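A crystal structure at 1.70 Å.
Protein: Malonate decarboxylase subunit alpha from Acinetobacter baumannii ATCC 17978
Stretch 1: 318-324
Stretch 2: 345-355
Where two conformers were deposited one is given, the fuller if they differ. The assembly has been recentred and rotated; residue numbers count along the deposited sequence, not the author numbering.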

# COMPACT_ATOMS: atom_id res chain seq x y z
N VAL A 318 13.51 12.00 -5.46
CA VAL A 318 12.09 12.13 -5.78
C VAL A 318 11.66 10.84 -6.45
O VAL A 318 12.24 10.45 -7.46
N HIS A 319 10.64 10.19 -5.89
CA HIS A 319 9.90 9.13 -6.55
C HIS A 319 8.56 9.68 -7.01
O HIS A 319 7.91 10.43 -6.28
N CYS A 320 8.13 9.30 -8.23
CA CYS A 320 7.05 10.00 -8.93
C CYS A 320 5.85 9.10 -9.17
O CYS A 320 6.01 7.93 -9.54
N PHE A 321 4.64 9.68 -8.99
CA PHE A 321 3.40 9.01 -9.38
C PHE A 321 3.23 8.97 -10.89
O PHE A 321 2.61 8.04 -11.42
N GLY A 322 3.75 9.98 -11.58
CA GLY A 322 3.61 10.18 -13.01
C GLY A 322 4.66 11.17 -13.47
O GLY A 322 5.52 11.60 -12.70
N THR A 323 4.57 11.55 -14.74
CA THR A 323 5.46 12.54 -15.33
C THR A 323 4.96 13.95 -15.04
O THR A 323 3.98 14.16 -14.32
N GLU A 324 5.64 14.95 -15.60
CA GLU A 324 5.00 16.23 -15.86
C GLU A 324 5.45 16.70 -17.23
O GLU A 324 6.62 16.57 -17.59
N ALA A 345 15.06 7.35 -19.25
CA ALA A 345 13.80 8.04 -18.99
C ALA A 345 13.20 7.68 -17.62
O ALA A 345 13.37 6.57 -17.11
N LEU A 346 12.47 8.65 -17.05
CA LEU A 346 11.72 8.46 -15.81
C LEU A 346 10.90 7.17 -15.83
O LEU A 346 10.34 6.79 -16.86
N ARG A 347 10.83 6.50 -14.67
CA ARG A 347 9.87 5.42 -14.42
C ARG A 347 9.00 5.87 -13.25
O ARG A 347 9.41 5.80 -12.09
N SER A 348 7.81 6.38 -13.57
CA SER A 348 6.84 6.62 -12.52
C SER A 348 6.17 5.30 -12.15
O SER A 348 6.26 4.30 -12.86
N ASN A 349 5.51 5.30 -11.00
CA ASN A 349 4.80 4.12 -10.55
C ASN A 349 3.83 4.61 -9.48
O ASN A 349 4.24 4.79 -8.33
N ARG A 350 2.57 4.83 -9.86
CA ARG A 350 1.65 5.48 -8.92
C ARG A 350 1.38 4.59 -7.71
O ARG A 350 1.32 5.08 -6.57
N MET A 351 1.24 3.28 -7.91
CA MET A 351 1.02 2.39 -6.77
C MET A 351 2.19 2.45 -5.79
O MET A 351 2.00 2.58 -4.57
N MET A 352 3.43 2.36 -6.30
CA MET A 352 4.59 2.35 -5.41
C MET A 352 4.76 3.69 -4.72
O MET A 352 5.10 3.75 -3.52
N CYS A 353 4.52 4.78 -5.45
CA CYS A 353 4.69 6.10 -4.88
C CYS A 353 3.62 6.40 -3.84
O CYS A 353 3.92 6.96 -2.78
N GLN A 354 2.36 6.03 -4.12
CA GLN A 354 1.31 6.20 -3.11
C GLN A 354 1.58 5.35 -1.87
O GLN A 354 1.36 5.80 -0.74
N LEU A 355 2.07 4.11 -2.07
CA LEU A 355 2.43 3.28 -0.92
C LEU A 355 3.50 3.96 -0.07
O LEU A 355 3.40 4.00 1.17

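The contact between these stretches centres on Cys353, whose CA-to-CB bond points toward the strand end and the loop after it. Its t rotamer (chi1 -160°) places SG over one face of the Phe321 ring, 3.4 Å from the ring centroid and 14° off the normal, so that the polarizable sulfur meets the π cloud almost head-on. The same sulfur accepts a hydrogen bond from His319 ND1, with ND1 and SG 3.5 Å apart; the length is typical of sulfur, a large and diffuse acceptor. His319 is t, and although its CA-to-CB bond runs sideways, its imidazole reaches the helix, presenting its edge to Cys353 CB and Asn349 O. Met352, extended with chi1 and chi2 both t, brings its flexible thioether obliquely to this ring, SD lying 3.8 Å from NE2 of His319.

Van der Waals packing surrounds the sulfur. The CA-to-CB bond of Phe321 points away overall, yet with chi1 at -45° (m) and chi2 at -86° its flat ring lies along the helix: CD1 is 3.3 Å from CB of Cys353. The m, m side chain of Gln354 brings its polar end closer, NE2 lying obliquely to the ring, 3.4 Å from CE1 of Phe321. Leu346, t then p, points toward the other stretch and spreads its branches: CD1 sits 3.9 Å from SG of Cys320 (m), while CD2 lies 3.8 Å from CA of Thr323. Ser348, a small residue in the p rotamer, also points in, its CB 3.4 Å from CA of Gly322.

Polar groups fix the turn into the helix. The backbone N of Asn349 donates to O of Cys320 at 3.0 Å, nearly straight at 163°, and CA of Ser348 makes a CA-H...O contact of 3.4 Å with Cys320 O. Asn349, with chi1 t, is the N-cap: its OD1 accepts from N of Met352 at 3.0 Å, satisfying an amide that has no preceding helical turn to supply a carbonyl. Arg350 lays one face of its guanidinium against O of Phe321, and its NH2 comes within 3.6 Å of CB of Phe321; NH1 and NH2 find hydrogen-bond partners elsewhere in the structure.

Two waters complete the contact through the carbonyl of Arg347. Water 1 lies 2.8 Å from NE2 of His319 and donates to O of Arg347 at 3.2 Å; water 2 accepts from N of Cys320 at 2.9 Å and donates to O of Arg347 at 2.7 Å.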

# COMPACT_ATOMS: atom_id res chain seq x y z
CB VAL A 318 11.80 13.31 -6.72
CG1 VAL A 318 10.30 13.43 -7.00
CG2 VAL A 318 12.34 14.60 -6.15
CB HIS A 319 9.68 7.93 -5.62
CG HIS A 319 9.19 6.72 -6.34
ND1 HIS A 319 7.85 6.40 -6.42
CD2 HIS A 319 9.85 5.82 -7.11
CE1 HIS A 319 7.71 5.32 -7.17
NE2 HIS A 319 8.90 4.95 -7.61
CB CYS A 320 7.52 10.51 -10.30
SG CYS A 320 8.84 11.72 -10.24
CB PHE A 321 2.20 9.72 -8.77
CG PHE A 321 2.35 10.10 -7.32
CD1 PHE A 321 2.04 9.19 -6.32
CD2 PHE A 321 2.77 11.37 -6.97
CE1 PHE A 321 2.15 9.55 -4.99
CE2 PHE A 321 2.89 11.74 -5.64
CZ PHE A 321 2.59 10.83 -4.64
CB THR A 323 5.58 12.32 -16.84
OG1 THR A 323 6.71 13.02 -17.34
CG2 THR A 323 4.32 12.85 -17.57
CB GLU A 324 5.29 17.31 -14.81
CG GLU A 324 4.68 18.69 -15.15
CD GLU A 324 3.15 18.67 -15.34
OE1 GLU A 324 2.59 17.81 -16.05
OE2 GLU A 324 2.48 19.55 -14.78
CB ALA A 345 12.78 7.72 -20.09
CB LEU A 346 10.77 9.64 -15.60
CG LEU A 346 9.79 9.64 -14.42
CD1 LEU A 346 10.53 9.71 -13.08
CD2 LEU A 346 8.74 10.78 -14.53
CB ARG A 347 10.59 4.10 -14.12
CG ARG A 347 9.78 3.03 -13.40
CD ARG A 347 9.09 2.02 -14.33
NE ARG A 347 8.43 0.98 -13.52
CZ ARG A 347 7.70 -0.03 -13.99
NH1 ARG A 347 7.51 -0.19 -15.30
NH2 ARG A 347 7.16 -0.89 -13.13
CB SER A 348 5.78 7.61 -12.98
OG SER A 348 5.23 7.20 -14.21
CB ASN A 349 5.78 3.08 -10.02
CG ASN A 349 5.12 1.78 -9.62
OD1 ASN A 349 3.98 1.76 -9.16
ND2 ASN A 349 5.85 0.67 -9.78
CB ARG A 350 0.34 5.89 -9.61
CG ARG A 350 -0.72 6.45 -8.63
CD ARG A 350 -1.79 7.31 -9.32
NE ARG A 350 -1.28 8.64 -9.63
CZ ARG A 350 -1.03 9.10 -10.85
NH1 ARG A 350 -1.27 8.35 -11.91
NH2 ARG A 350 -0.55 10.33 -11.02
CB MET A 351 0.79 0.95 -7.22
CG MET A 351 0.71 -0.00 -6.03
SD MET A 351 -0.44 -1.35 -6.19
CE MET A 351 0.53 -2.60 -7.01
CB MET A 352 5.84 1.96 -6.20
CG MET A 352 7.13 1.88 -5.40
SD MET A 352 8.47 1.36 -6.51
CE MET A 352 8.07 -0.38 -6.69
CB CYS A 353 4.65 7.13 -6.01
SG CYS A 353 5.38 8.70 -5.60
CB GLN A 354 -0.04 5.83 -3.71
CG GLN A 354 -0.66 6.90 -4.59
CD GLN A 354 -1.24 8.04 -3.78
OE1 GLN A 354 -1.76 7.83 -2.69
NE2 GLN A 354 -1.15 9.25 -4.32
CB LEU A 355 2.92 1.91 -1.39
CG LEU A 355 2.94 0.83 -0.31
CD1 LEU A 355 1.54 0.66 0.31
CD2 LEU A 355 3.45 -0.47 -0.90
O HOH W 1 9.62 3.50 -9.90
O HOH W 2 9.60 7.68 -10.11